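Local coordinates for protein UDP-N-acetylglucosamine 4,6-dehydratase (Vibrio fischeri, PDB 3PVZ) that binds the dinucleotide NAD and probably acts as a lyase that dehydrates UDP-N-acetylglucosamine at the 4 and 6 positions of the sugar, at residues F56-Q61 / Y86-F91; N170-M174 / M382-F386; D255-K260 / M334-D338; G282-C288 / G305-F311. One frame throughout, in Å; residues are numbered along the deposited sequence. Where two conformers were deposited one is given.

Overall arrangement
From the N terminus, interaction 1 comes first: residues 56-61, after helix 46-56, close a short loop on residues 86-91, joining the approaches to two neighbouring strands, 62-66 and 90-94, at the margin of the large NAD-binding sheet. Interaction 2 opens next and closes last, bringing residues 170-174, ahead of helix 174-189, against the end of the modelled chain at 382-386. Within that wide loop lies interaction 3, where the sheet strand 255-259 and Lys260 meet the loop 334-338. Interaction 4 is nested inside both, pairing two strands of a small separate parallel sheet. None of the four touch; interactions 1 and 3 reach the same sheet, with nearest atoms about 12 Å apart.

Interaction 1 of 4, residues F56-Q61 / Y86-F91; sequences FKRNPQ and YINGDF
Phe56 reaches from the end of its helix into the angle between Ile87 and Phe91, and its path shows how one ring can serve two neighbours. From CB the side chain leaves anti to the backbone N (chi1 -169°), which sends the ring toward residues 86-91. CD2 arrives beside Phe91 CD1, while CE2 lies 3.7 Å from Ile87 CD1 and 3.8 Å from Phe91 CG. At the tip, CZ and CE1 lie against Ile87 CG2, which sits over the face of the Phe56 ring. With Phe91 the pair is edge-to-face: the edge of Phe56 points at the Phe91 face, the planes 83° apart. Ile87 CD1 also packs on Pro60 CD at 3.8 Å. Farther out the contact turns polar. Asn59 OD1 accepts from two waters, each at 2.7 Å; one accepts from Asn88 N in turn, and the other also donates to Pro60 O and weakly accepts from Gly89 N. A direct backbone bond, Asp90 N to Gln61 O at 2.9 Å, starts the pairing that continues from Asp90 to Leu63. Helix 70-83 adds Ile80 to the cluster. Helix, strand, helix and strand thus meet as in the parallel beta-alpha-beta units of a Rossmann fold.

Interaction 2 of 4, residues N170-M174 / M382-F386; sequences NPVNM and MIPDF
The Phe386 ring is met mainly around its rim: Pro171 O, the carbonyl carbon of Val172 and the selenium of Met174 all lie near its plane, whereas Asn173 O comes in obliquely. Pro171 O is 3.3 Å from Phe386 CD2, and Pro171 CG touches the same atom at 3.8 Å. Farther round, Met174 SE stands 3.8 Å from Phe386 CE1, an edge-on Met-aromatic contact made by a selenomethionine whose chain bends at chi2 and chi3. Phe386 CG is anti to the backbone N (chi1 174°), bringing the ring in against residues 171-174. Behind it, Ile383 CD1 approaches Pro171 CG at 4.3 Å and packs on helix 174-189. Asn170 ND2 gives Asp385 O a weak hydrogen bond of 3.3 Å, its angle at hydrogen just 127°. A type I turn from Ile383 to Phe386 presents Asp385 O and the Phe386 ring, joining the last helix to the loop before helix 174-189, which carries the NAD-binding Lys179. The Pro171 carbonyl oxygen at the ring's C-H edge may add weak electrostatic attraction to an otherwise largely apolar contact.

Interaction 3 of 4, residues D255-K260 / M334-D338; sequences DIFFPK and MARFD
Three backbone carbonyls grip the ammonium of Lys260: NZ lies 2.7 Å from Phe337 O, 2.9 Å from Met334 O and 3.0 Å from Asp338 O. The first two meet it at moderate tilts from their carbonyl planes, but at Asp338 O the nitrogen stands well above the plane, 67° out of it. An extended chain beyond CG carries NZ this far, and Lys260 CG packs on the methyl of Met334 at 3.9 Å as the two side chains run past each other in opposite directions. In the large sheet, strand 255-259 lies beside the antiparallel strand 340-344, and Lys260, just past the strand, ties its end to the loop between strands 332-333 and 340-344. Next to it, Phe258 CZ touches the selenium of Met334 in an oblique Met-aromatic contact, and Phe257 CE2 meets Phe337 CE2 at 3.7 Å, with ring planes 59° apart. At the other end a water bridges Asp255 OD2 and Arg336 NH1, 4.4 Å apart and therefore not a salt bridge. Asp255 OD1 pairs instead with Lys344, and Arg336 NH1 also bonds Phe250 O.

Interaction 4 of 4, residues G282-C288 / G305-F311; sequences GYEPHLC and GKWPCLF
Tyr283 offers the face of its ring to the edge of Trp307, so that the indole's six-membered ring stands edge-on over the tyrosine face. Trp307 CE3 stands 3.6 Å above the tyrosine plane, over its centre, and Trp307 CZ3 comes within 3.7 Å of Tyr283 CZ; the planes are 61° apart. This edge-to-face pair is set up by Trp307 CG lying anti to the backbone N (chi1 -152°). Gly305, at positive phi (51°), places its CA at the edge of the Tyr283 ring, in the ring plane. Along the face of the sheet that bears Trp307, Pro285 CB abuts Cys309 SG at 3.9 Å. Beside Pro308, Cys288 SG presses on Pro308 CB at 3.7 Å, and Lys306 bends at chi3 and chi4 until its NZ approaches His286 ND1 to 3.5 Å at the imidazole edge, an approach without a hydrogen bond. Helix 270-280 covers Pro285, Trp307 and Cys309, while helix 291-300, the crossover of this beta-alpha-beta unit, packs on His286, Cys288 and Pro308. Five backbone bonds join the parallel strands, from Glu284 N to Gly305 O through to Cys288 N to Cys309 O at 2.8 Å. They satisfy the main-chain polar atoms they link, and Trp307 NE1 bonds Gln222 O, which leaves the carbon edge of the indole to make the apolar contact with the tyrosine.

Interaction 1 of 4, residues F56-Q61 / Y86-F91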
loop_
_atom_site.group_PDB
_atom_site.type_symbol
_atom_site.label_atom_id
_atom_site.label_comp_id
_atom_site.label_asym_id
_atom_site.label_seq_id
_atom_site.Cartn_x
_atom_site.Cartn_y
_atom_site.Cartn_z
ATOM N N PHE A 56 -1.119 9.664 -19.867
ATOM C CA PHE A 56 -0.043 9.117 -20.663
ATOM C C PHE A 56 -0.409 8.922 -22.154
ATOM O O PHE A 56 0.396 9.205 -23.032
ATOM C CB PHE A 56 0.407 7.782 -20.065
ATOM C CG PHE A 56 1.685 7.276 -20.653
ATOM C CD1 PHE A 56 1.672 6.576 -21.824
ATOM C CD2 PHE A 56 2.899 7.543 -20.057
ATOM C CE1 PHE A 56 2.846 6.132 -22.391
ATOM C CE2 PHE A 56 4.100 7.069 -20.619
ATOM C CZ PHE A 56 4.043 6.355 -21.800
ATOM N N LYS A 57 -1.601 8.417 -22.431
ATOM C CA LYS A 57 -2.009 8.086 -23.798
ATOM C C LYS A 57 -2.232 9.350 -24.632
ATOM O O LYS A 57 -2.343 9.269 -25.858
ATOM C CB LYS A 57 -3.293 7.223 -23.768
ATOM C CG LYS A 57 -4.552 7.898 -23.268
ATOM C CD LYS A 57 -5.853 7.088 -23.542
ATOM C CE LYS A 57 -6.184 6.108 -22.432
ATOM N NZ LYS A 57 -7.617 5.523 -22.536
ATOM N N ARG A 58 -2.335 10.506 -23.966
ATOM C CA ARG A 58 -2.484 11.793 -24.660
ATOM C C ARG A 58 -1.161 12.583 -24.737
ATOM O O ARG A 58 -1.155 13.821 -24.944
ATOM C CB ARG A 58 -3.545 12.609 -23.952
ATOM C CG ARG A 58 -4.959 11.990 -24.198
ATOM C CD ARG A 58 -6.018 12.752 -23.537
ATOM N NE ARG A 58 -7.330 12.211 -23.865
ATOM C CZ ARG A 58 -7.971 11.245 -23.171
ATOM N NH1 ARG A 58 -7.441 10.673 -22.080
ATOM N NH2 ARG A 58 -9.162 10.826 -23.580
ATOM N N ASN A 59 -0.064 11.850 -24.514
ATOM C CA ASN A 59 1.300 12.269 -24.822
ATOM C C ASN A 59 1.751 13.553 -24.112
ATOM O O ASN A 59 2.012 14.535 -24.763
ATOM C CB ASN A 59 1.439 12.415 -26.329
ATOM C CG ASN A 59 2.833 12.756 -26.752
ATOM O OD1 ASN A 59 3.807 12.244 -26.189
ATOM N ND2 ASN A 59 2.952 13.710 -27.685
ATOM N N PRO A 60 1.823 13.529 -22.784
ATOM C CA PRO A 60 2.081 14.680 -21.946
ATOM C C PRO A 60 3.552 15.146 -21.974
ATOM O O PRO A 60 4.458 14.316 -22.159
ATOM C CB PRO A 60 1.829 14.158 -20.561
ATOM C CG PRO A 60 2.214 12.715 -20.621
ATOM C CD PRO A 60 1.766 12.274 -21.999
ATOM N N GLN A 61 3.787 16.431 -21.664
ATOM C CA GLN A 61 5.143 16.982 -21.720
ATOM C C GLN A 61 5.940 16.374 -20.585
ATOM O O GLN A 61 7.117 16.032 -20.705
ATOM C CB GLN A 61 5.086 18.487 -21.590
ATOM C CG GLN A 61 5.712 19.379 -22.607
ATOM C CD GLN A 61 5.492 20.845 -22.152
ATOM O OE1 GLN A 61 5.565 21.063 -21.015
ATOM N NE2 GLN A 61 5.180 21.778 -23.026
ATOM N N TYR A 86 5.897 4.161 -25.438
ATOM C CA TYR A 86 6.793 5.187 -24.922
ATOM C C TYR A 86 6.432 6.530 -25.509
ATOM O O TYR A 86 5.798 6.597 -26.550
ATOM C CB TYR A 86 8.261 4.869 -25.250
ATOM C CG TYR A 86 8.697 3.500 -24.753
ATOM C CD1 TYR A 86 9.334 3.363 -23.536
ATOM C CD2 TYR A 86 8.429 2.347 -25.487
ATOM C CE1 TYR A 86 9.721 2.113 -23.056
ATOM C CE2 TYR A 86 8.821 1.086 -25.024
ATOM C CZ TYR A 86 9.469 0.985 -23.809
ATOM O OH TYR A 86 9.856 -0.235 -23.311
ATOM N N ILE A 87 6.801 7.580 -24.776
ATOM C CA ILE A 87 6.622 8.948 -25.188
ATOM C C ILE A 87 7.951 9.692 -25.110
ATOM O O ILE A 87 8.889 9.209 -24.497
ATOM C CB ILE A 87 5.589 9.697 -24.283
ATOM C CG1 ILE A 87 6.066 9.718 -22.809
ATOM C CG2 ILE A 87 4.201 9.100 -24.464
ATOM C CD1 ILE A 87 5.097 10.352 -21.865
ATOM N N ASN A 88 8.013 10.895 -25.700
ATOM C CA ASN A 88 9.282 11.654 -25.752
ATOM C C ASN A 88 9.487 12.438 -24.471
ATOM O O ASN A 88 10.609 12.765 -24.138
ATOM C CB ASN A 88 9.244 12.691 -26.847
ATOM C CG ASN A 88 9.154 12.082 -28.217
ATOM O OD1 ASN A 88 9.636 10.937 -28.461
ATOM N ND2 ASN A 88 8.554 12.864 -29.152
ATOM N N GLY A 89 8.372 12.713 -23.799
ATOM C CA GLY A 89 8.310 13.604 -22.629
ATOM C C GLY A 89 8.825 12.936 -21.380
ATOM O O GLY A 89 9.352 11.827 -21.418
ATOM N N ASP A 90 8.732 13.673 -20.275
ATOM C CA ASP A 90 9.465 13.344 -19.089
ATOM C C ASP A 90 8.528 12.515 -18.224
ATOM O O ASP A 90 7.793 13.076 -17.379
ATOM C CB ASP A 90 9.884 14.674 -18.438
ATOM C CG ASP A 90 10.575 14.526 -17.114
ATOM O OD1 ASP A 90 10.900 13.399 -16.691
ATOM O OD2 ASP A 90 10.794 15.586 -16.473
ATOM N N PHE A 91 8.578 11.189 -18.427
ATOM C CA PHE A 91 7.800 10.231 -17.647
ATOM C C PHE A 91 8.696 9.519 -16.619
ATOM O O PHE A 91 9.692 8.891 -16.964
ATOM C CB PHE A 91 7.132 9.164 -18.546
ATOM C CG PHE A 91 6.373 8.146 -17.760
ATOM C CD1 PHE A 91 5.244 8.491 -17.108
ATOM C CD2 PHE A 91 6.859 6.855 -17.599
ATOM C CE1 PHE A 91 4.535 7.584 -16.341
ATOM C CE2 PHE A 91 6.171 5.960 -16.829
ATOM C CZ PHE A 91 4.987 6.334 -16.203
HETATM O O HOH W 1 5.540 13.374 -24.398
HETATM O O HOH W 2 5.775 11.189 -27.681
#

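Interaction 2 of 4, residues N170-M174 / M382-F386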
loop_
_atom_site.group_PDB
_atom_site.type_symbol
_atom_site.label_atom_id
_atom_site.label_comp_id
_atom_site.label_asym_id
_atom_site.label_seq_id
_atom_site.Cartn_x
_atom_site.Cartn_y
_atom_site.Cartn_z
ATOM N N ASN A 170 -24.019 14.195 5.594
ATOM C CA ASN A 170 -23.127 14.111 6.735
ATOM C C ASN A 170 -22.386 12.796 6.846
ATOM O O ASN A 170 -22.920 11.743 6.501
ATOM C CB ASN A 170 -23.883 14.353 8.041
ATOM C CG ASN A 170 -23.852 15.804 8.445
ATOM O OD1 ASN A 170 -24.121 16.686 7.614
ATOM N ND2 ASN A 170 -23.481 16.076 9.710
ATOM N N PRO A 171 -21.130 12.855 7.309
ATOM C CA PRO A 171 -20.384 11.621 7.475
ATOM C C PRO A 171 -20.926 10.859 8.649
ATOM O O PRO A 171 -21.491 11.451 9.563
ATOM C CB PRO A 171 -18.954 12.093 7.746
ATOM C CG PRO A 171 -19.115 13.424 8.387
ATOM C CD PRO A 171 -20.334 14.036 7.700
ATOM N N VAL A 172 -20.756 9.547 8.595
ATOM C CA VAL A 172 -21.252 8.646 9.620
ATOM C C VAL A 172 -20.102 7.878 10.305
ATOM O O VAL A 172 -20.284 7.315 11.379
ATOM C CB VAL A 172 -22.332 7.682 9.011
ATOM C CG1 VAL A 172 -23.618 8.461 8.678
ATOM C CG2 VAL A 172 -21.808 6.946 7.744
ATOM N N ASN A 173 -18.914 7.899 9.702
ATOM C CA ASN A 173 -17.719 7.245 10.253
ATOM C C ASN A 173 -16.503 8.210 10.194
ATOM O O ASN A 173 -16.627 9.294 9.648
ATOM C CB ASN A 173 -17.475 5.944 9.506
ATOM C CG ASN A 173 -17.396 6.141 8.010
ATOM O OD1 ASN A 173 -16.843 7.132 7.532
ATOM N ND2 ASN A 173 -17.918 5.189 7.260
HETATM N N MSE A 174 -15.363 7.843 10.777
HETATM C CA MSE A 174 -14.198 8.753 10.888
HETATM C C MSE A 174 -13.511 9.010 9.536
HETATM O O MSE A 174 -12.888 10.049 9.337
HETATM C CB MSE A 174 -13.160 8.232 11.895
HETATM C CG MSE A 174 -13.687 7.986 13.317
HETATM SE SE MSE A 174 -14.223 9.638 14.085
HETATM C CE MSE A 174 -12.442 10.321 14.581
HETATM N N MSE A 382 -14.898 19.926 15.317
HETATM C CA MSE A 382 -14.734 20.275 13.917
HETATM C C MSE A 382 -16.059 20.193 13.132
HETATM O O MSE A 382 -16.334 21.054 12.310
HETATM C CB MSE A 382 -13.674 19.373 13.267
HETATM C CG MSE A 382 -12.274 19.458 13.886
HETATM SE SE MSE A 382 -11.596 21.244 13.895
HETATM C CE MSE A 382 -11.194 21.339 12.003
ATOM N N ILE A 383 -16.861 19.157 13.392
ATOM C CA ILE A 383 -18.100 18.883 12.656
ATOM C C ILE A 383 -19.257 18.617 13.640
ATOM O O ILE A 383 -19.587 17.467 13.896
ATOM C CB ILE A 383 -17.977 17.621 11.774
ATOM C CG1 ILE A 383 -16.693 17.607 10.964
ATOM C CG2 ILE A 383 -19.171 17.493 10.833
ATOM C CD1 ILE A 383 -16.478 16.281 10.310
ATOM N N PRO A 384 -19.885 19.671 14.183
ATOM C CA PRO A 384 -20.885 19.489 15.270
ATOM C C PRO A 384 -22.018 18.481 15.017
ATOM O O PRO A 384 -22.409 17.754 15.935
ATOM C CB PRO A 384 -21.453 20.899 15.455
ATOM C CG PRO A 384 -20.280 21.803 15.060
ATOM C CD PRO A 384 -19.634 21.094 13.895
ATOM N N ASP A 385 -22.524 18.410 13.794
ATOM C CA ASP A 385 -23.611 17.469 13.480
ATOM C C ASP A 385 -23.142 16.018 13.241
ATOM O O ASP A 385 -23.935 15.168 12.841
ATOM C CB ASP A 385 -24.464 18.000 12.305
ATOM C CG ASP A 385 -25.291 19.243 12.697
ATOM O OD1 ASP A 385 -26.361 19.100 13.344
ATOM O OD2 ASP A 385 -24.869 20.370 12.370
ATOM N N PHE A 386 -21.864 15.744 13.496
ATOM C CA PHE A 386 -21.299 14.394 13.410
ATOM C C PHE A 386 -21.339 13.699 14.783
ATOM O O PHE A 386 -21.139 14.332 15.832
ATOM C CB PHE A 386 -19.860 14.490 12.902
ATOM C CG PHE A 386 -19.119 13.195 12.900
ATOM C CD1 PHE A 386 -18.105 12.957 13.810
ATOM C CD2 PHE A 386 -19.421 12.223 11.975
ATOM C CE1 PHE A 386 -17.416 11.757 13.801
ATOM C CE2 PHE A 386 -18.736 11.027 11.958
ATOM C CZ PHE A 386 -17.733 10.792 12.878
#

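Interaction 3 of 4, residues D255-K260 / M334-D338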
loop_
_atom_site.group_PDB
_atom_site.type_symbol
_atom_site.label_atom_id
_atom_site.label_comp_id
_atom_site.label_asym_id
_atom_site.label_seq_id
_atom_site.Cartn_x
_atom_site.Cartn_y
_atom_site.Cartn_z
ATOM N N ASP A 255 -15.253 23.181 -8.334
ATOM C CA ASP A 255 -16.205 22.297 -8.988
ATOM C C ASP A 255 -15.980 20.848 -8.494
ATOM O O ASP A 255 -14.822 20.403 -8.416
ATOM C CB ASP A 255 -15.948 22.273 -10.469
ATOM C CG ASP A 255 -16.533 23.427 -11.217
ATOM O OD1 ASP A 255 -17.252 24.295 -10.665
ATOM O OD2 ASP A 255 -16.290 23.404 -12.437
ATOM N N ILE A 256 -17.069 20.148 -8.155
ATOM C CA ILE A 256 -17.053 18.723 -7.899
ATOM C C ILE A 256 -17.731 18.038 -9.093
ATOM O O ILE A 256 -18.945 18.176 -9.310
ATOM C CB ILE A 256 -17.842 18.282 -6.626
ATOM C CG1 ILE A 256 -17.424 19.054 -5.368
ATOM C CG2 ILE A 256 -17.653 16.776 -6.398
ATOM C CD1 ILE A 256 -18.424 18.875 -4.208
ATOM N N PHE A 257 -16.944 17.306 -9.864
ATOM C CA PHE A 257 -17.467 16.563 -11.016
ATOM C C PHE A 257 -18.011 15.225 -10.531
ATOM O O PHE A 257 -17.476 14.652 -9.589
ATOM C CB PHE A 257 -16.361 16.350 -12.044
ATOM C CG PHE A 257 -16.121 17.526 -12.939
ATOM C CD1 PHE A 257 -16.245 18.842 -12.467
ATOM C CD2 PHE A 257 -15.785 17.335 -14.285
ATOM C CE1 PHE A 257 -16.034 19.929 -13.310
ATOM C CE2 PHE A 257 -15.556 18.430 -15.138
ATOM C CZ PHE A 257 -15.680 19.713 -14.663
ATOM N N PHE A 258 -19.090 14.748 -11.144
ATOM C CA PHE A 258 -19.647 13.398 -10.819
ATOM C C PHE A 258 -20.425 12.841 -11.984
ATOM O O PHE A 258 -20.900 13.608 -12.830
ATOM C CB PHE A 258 -20.565 13.457 -9.600
ATOM C CG PHE A 258 -21.827 14.248 -9.845
ATOM C CD1 PHE A 258 -21.837 15.621 -9.694
ATOM C CD2 PHE A 258 -23.007 13.612 -10.255
ATOM C CE1 PHE A 258 -22.995 16.349 -9.935
ATOM C CE2 PHE A 258 -24.147 14.350 -10.503
ATOM C CZ PHE A 258 -24.140 15.707 -10.341
ATOM N N PRO A 259 -20.568 11.510 -12.034
ATOM C CA PRO A 259 -21.316 10.897 -13.106
ATOM C C PRO A 259 -22.807 11.034 -12.918
ATOM O O PRO A 259 -23.353 10.718 -11.842
ATOM C CB PRO A 259 -20.878 9.432 -13.047
ATOM C CG PRO A 259 -20.577 9.190 -11.675
ATOM C CD PRO A 259 -19.968 10.498 -11.165
ATOM N N LYS A 260 -23.455 11.566 -13.957
ATOM C CA LYS A 260 -24.899 11.638 -13.976
ATOM C C LYS A 260 -25.460 10.211 -13.960
ATOM O O LYS A 260 -24.849 9.283 -14.492
ATOM C CB LYS A 260 -25.402 12.397 -15.193
ATOM C CG LYS A 260 -25.126 13.889 -15.160
ATOM C CD LYS A 260 -25.324 14.499 -16.549
ATOM C CE LYS A 260 -25.682 15.969 -16.491
ATOM N NZ LYS A 260 -25.717 16.509 -17.855
HETATM N N MSE A 334 -25.798 21.229 -14.566
HETATM C CA MSE A 334 -26.094 20.026 -15.347
HETATM C C MSE A 334 -26.120 20.298 -16.848
HETATM O O MSE A 334 -26.315 19.367 -17.643
HETATM C CB MSE A 334 -27.442 19.414 -14.928
HETATM C CG MSE A 334 -27.566 19.102 -13.436
HETATM SE SE MSE A 334 -26.148 17.925 -12.770
HETATM C CE MSE A 334 -27.169 16.259 -12.809
ATOM N N ALA A 335 -25.886 21.560 -17.217
ATOM C CA ALA A 335 -25.907 22.016 -18.621
ATOM C C ALA A 335 -24.580 21.881 -19.366
ATOM O O ALA A 335 -24.575 21.628 -20.564
ATOM C CB ALA A 335 -26.385 23.481 -18.692
ATOM N N ARG A 336 -23.460 22.059 -18.676
ATOM C CA ARG A 336 -22.151 22.112 -19.344
ATOM C C ARG A 336 -21.759 20.815 -20.052
ATOM O O ARG A 336 -21.199 20.836 -21.136
ATOM C CB ARG A 336 -21.075 22.511 -18.342
ATOM C CG ARG A 336 -19.709 22.579 -18.944
ATOM C CD ARG A 336 -18.735 23.295 -18.046
ATOM N NE ARG A 336 -17.454 23.441 -18.719
ATOM C CZ ARG A 336 -16.285 23.637 -18.129
ATOM N NH1 ARG A 336 -16.150 23.699 -16.817
ATOM N NH2 ARG A 336 -15.235 23.770 -18.876
ATOM N N PHE A 337 -22.029 19.685 -19.432
ATOM C CA PHE A 337 -21.679 18.411 -20.029
ATOM C C PHE A 337 -22.923 17.529 -20.128
ATOM O O PHE A 337 -23.853 17.662 -19.345
ATOM C CB PHE A 337 -20.595 17.700 -19.214
ATOM C CG PHE A 337 -19.285 18.433 -19.167
ATOM C CD1 PHE A 337 -18.498 18.531 -20.301
ATOM C CD2 PHE A 337 -18.836 19.025 -17.980
ATOM C CE1 PHE A 337 -17.306 19.216 -20.261
ATOM C CE2 PHE A 337 -17.623 19.683 -17.925
ATOM C CZ PHE A 337 -16.855 19.780 -19.060
ATOM N N ASP A 338 -22.893 16.608 -21.079
ATOM C CA ASP A 338 -23.954 15.638 -21.277
ATOM C C ASP A 338 -23.963 14.544 -20.223
ATOM O O ASP A 338 -25.027 14.225 -19.688
ATOM C CB ASP A 338 -23.873 15.023 -22.689
ATOM C CG ASP A 338 -24.376 15.990 -23.782
ATOM O OD1 ASP A 338 -24.892 17.100 -23.449
ATOM O OD2 ASP A 338 -24.254 15.655 -24.980
HETATM O O HOH W 3 -17.589 24.435 -14.768
#

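Interaction 4 of 4, residues G282-C288 / G305-F311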
loop_
_atom_site.group_PDB
_atom_site.type_symbol
_atom_site.label_atom_id
_atom_site.label_comp_id
_atom_site.label_asym_id
_atom_site.label_seq_id
_atom_site.Cartn_x
_atom_site.Cartn_y
_atom_site.Cartn_z
ATOM N N GLY A 282 -16.978 -19.374 -16.038
ATOM C CA GLY A 282 -17.393 -20.742 -16.346
ATOM C C GLY A 282 -17.773 -21.557 -15.127
ATOM O O GLY A 282 -17.768 -22.789 -15.178
ATOM N N TYR A 283 -18.130 -20.881 -14.037
ATOM C CA TYR A 283 -18.532 -21.560 -12.806
ATOM C C TYR A 283 -20.012 -21.297 -12.467
ATOM O O TYR A 283 -20.559 -20.233 -12.763
ATOM C CB TYR A 283 -17.655 -21.110 -11.633
ATOM C CG TYR A 283 -16.194 -21.539 -11.672
ATOM C CD1 TYR A 283 -15.831 -22.887 -11.628
ATOM C CD2 TYR A 283 -15.174 -20.592 -11.681
ATOM C CE1 TYR A 283 -14.481 -23.277 -11.639
ATOM C CE2 TYR A 283 -13.832 -20.966 -11.694
ATOM C CZ TYR A 283 -13.490 -22.311 -11.667
ATOM O OH TYR A 283 -12.156 -22.664 -11.659
ATOM N N GLU A 284 -20.656 -22.284 -11.853
ATOM C CA GLU A 284 -22.014 -22.107 -11.353
ATOM C C GLU A 284 -21.951 -21.945 -9.837
ATOM O O GLU A 284 -21.272 -22.720 -9.155
ATOM C CB GLU A 284 -22.944 -23.263 -11.760
ATOM C CG GLU A 284 -23.620 -23.103 -13.152
ATOM C CD GLU A 284 -24.608 -21.926 -13.243
ATOM O OE1 GLU A 284 -24.464 -21.101 -14.173
ATOM O OE2 GLU A 284 -25.535 -21.829 -12.402
ATOM N N PRO A 285 -22.618 -20.906 -9.310
ATOM C CA PRO A 285 -22.601 -20.655 -7.877
ATOM C C PRO A 285 -23.290 -21.765 -7.084
ATOM O O PRO A 285 -24.354 -22.212 -7.477
ATOM C CB PRO A 285 -23.397 -19.356 -7.744
ATOM C CG PRO A 285 -23.361 -18.746 -9.061
ATOM C CD PRO A 285 -23.299 -19.830 -10.043
ATOM N N HIS A 286 -22.674 -22.205 -5.990
ATOM C CA HIS A 286 -23.331 -23.092 -5.048
ATOM C C HIS A 286 -23.615 -22.282 -3.804
ATOM O O HIS A 286 -22.687 -21.839 -3.133
ATOM C CB HIS A 286 -22.447 -24.291 -4.690
ATOM C CG HIS A 286 -23.134 -25.310 -3.825
ATOM N ND1 HIS A 286 -23.806 -26.401 -4.344
ATOM C CD2 HIS A 286 -23.266 -25.396 -2.480
ATOM C CE1 HIS A 286 -24.319 -27.112 -3.355
ATOM N NE2 HIS A 286 -24.004 -26.528 -2.214
ATOM N N LEU A 287 -24.891 -22.082 -3.498
ATOM C CA LEU A 287 -25.281 -21.341 -2.301
ATOM C C LEU A 287 -25.056 -22.188 -1.051
ATOM O O LEU A 287 -25.705 -23.212 -0.854
ATOM C CB LEU A 287 -26.741 -20.881 -2.391
ATOM C CG LEU A 287 -26.974 -19.445 -2.889
ATOM C CD1 LEU A 287 -28.056 -19.386 -3.975
ATOM C CD2 LEU A 287 -27.319 -18.513 -1.714
ATOM N N CYS A 288 -24.109 -21.771 -0.221
ATOM C CA CYS A 288 -23.864 -22.413 1.060
ATOM C C CYS A 288 -24.530 -21.591 2.128
ATOM O O CYS A 288 -24.789 -20.405 1.944
ATOM C CB CYS A 288 -22.372 -22.477 1.370
ATOM S SG CYS A 288 -21.378 -23.206 0.077
ATOM N N GLY A 305 -16.706 -27.641 -11.706
ATOM C CA GLY A 305 -17.236 -26.350 -12.207
ATOM C C GLY A 305 -18.358 -25.668 -11.424
ATOM O O GLY A 305 -19.197 -25.008 -12.020
ATOM N N LYS A 306 -18.380 -25.845 -10.101
ATOM C CA LYS A 306 -19.236 -25.085 -9.180
ATOM C C LYS A 306 -18.310 -24.277 -8.234
ATOM O O LYS A 306 -17.158 -24.690 -7.990
ATOM C CB LYS A 306 -20.125 -26.024 -8.361
ATOM C CG LYS A 306 -21.427 -26.508 -9.043
ATOM C CD LYS A 306 -22.236 -27.439 -8.100
ATOM C CE LYS A 306 -23.776 -27.315 -8.254
ATOM N NZ LYS A 306 -24.361 -25.989 -7.792
ATOM N N TRP A 307 -18.786 -23.123 -7.739
ATOM C CA TRP A 307 -18.031 -22.327 -6.745
ATOM C C TRP A 307 -18.880 -22.064 -5.502
ATOM O O TRP A 307 -20.006 -21.614 -5.617
ATOM C CB TRP A 307 -17.522 -20.989 -7.320
ATOM C CG TRP A 307 -16.256 -20.561 -6.602
ATOM C CD1 TRP A 307 -16.176 -19.894 -5.416
ATOM C CD2 TRP A 307 -14.911 -20.872 -6.975
ATOM N NE1 TRP A 307 -14.873 -19.756 -5.032
ATOM C CE2 TRP A 307 -14.067 -20.343 -5.975
ATOM C CE3 TRP A 307 -14.333 -21.530 -8.064
ATOM C CZ2 TRP A 307 -12.667 -20.441 -6.034
ATOM C CZ3 TRP A 307 -12.927 -21.628 -8.125
ATOM C CH2 TRP A 307 -12.114 -21.077 -7.114
ATOM N N PRO A 308 -18.357 -22.356 -4.306
ATOM C CA PRO A 308 -19.173 -22.123 -3.127
ATOM C C PRO A 308 -19.334 -20.647 -2.845
ATOM O O PRO A 308 -18.357 -19.911 -2.856
ATOM C CB PRO A 308 -18.369 -22.769 -2.010
ATOM C CG PRO A 308 -16.989 -22.730 -2.483
ATOM C CD PRO A 308 -17.065 -22.952 -3.956
ATOM N N CYS A 309 -20.559 -20.239 -2.583
ATOM C CA CYS A 309 -20.870 -18.867 -2.314
ATOM C C CYS A 309 -21.623 -18.734 -1.018
ATOM O O CYS A 309 -22.452 -19.569 -0.644
ATOM C CB CYS A 309 -21.709 -18.269 -3.433
ATOM S SG CYS A 309 -20.862 -18.162 -5.001
ATOM N N LEU A 310 -21.335 -17.634 -0.345
ATOM C CA LEU A 310 -21.955 -17.319 0.906
ATOM C C LEU A 310 -22.481 -15.916 0.820
ATOM O O LEU A 310 -21.755 -14.937 0.998
ATOM C CB LEU A 310 -20.941 -17.469 2.017
ATOM C CG LEU A 310 -21.589 -17.557 3.391
ATOM C CD1 LEU A 310 -20.991 -18.720 4.234
ATOM C CD2 LEU A 310 -21.455 -16.199 4.080
ATOM N N PHE A 311 -23.757 -15.822 0.508
ATOM C CA PHE A 311 -24.376 -14.534 0.309
ATOM C C PHE A 311 -25.082 -14.108 1.579
ATOM O O PHE A 311 -26.040 -14.702 2.002
ATOM C CB PHE A 311 -25.268 -14.584 -0.908
ATOM C CG PHE A 311 -24.521 -14.881 -2.195
ATOM C CD1 PHE A 311 -23.250 -14.361 -2.428
ATOM C CD2 PHE A 311 -25.093 -15.657 -3.184
ATOM C CE1 PHE A 311 -22.575 -14.614 -3.626
ATOM C CE2 PHE A 311 -24.424 -15.912 -4.372
ATOM C CZ PHE A 311 -23.173 -15.385 -4.593
#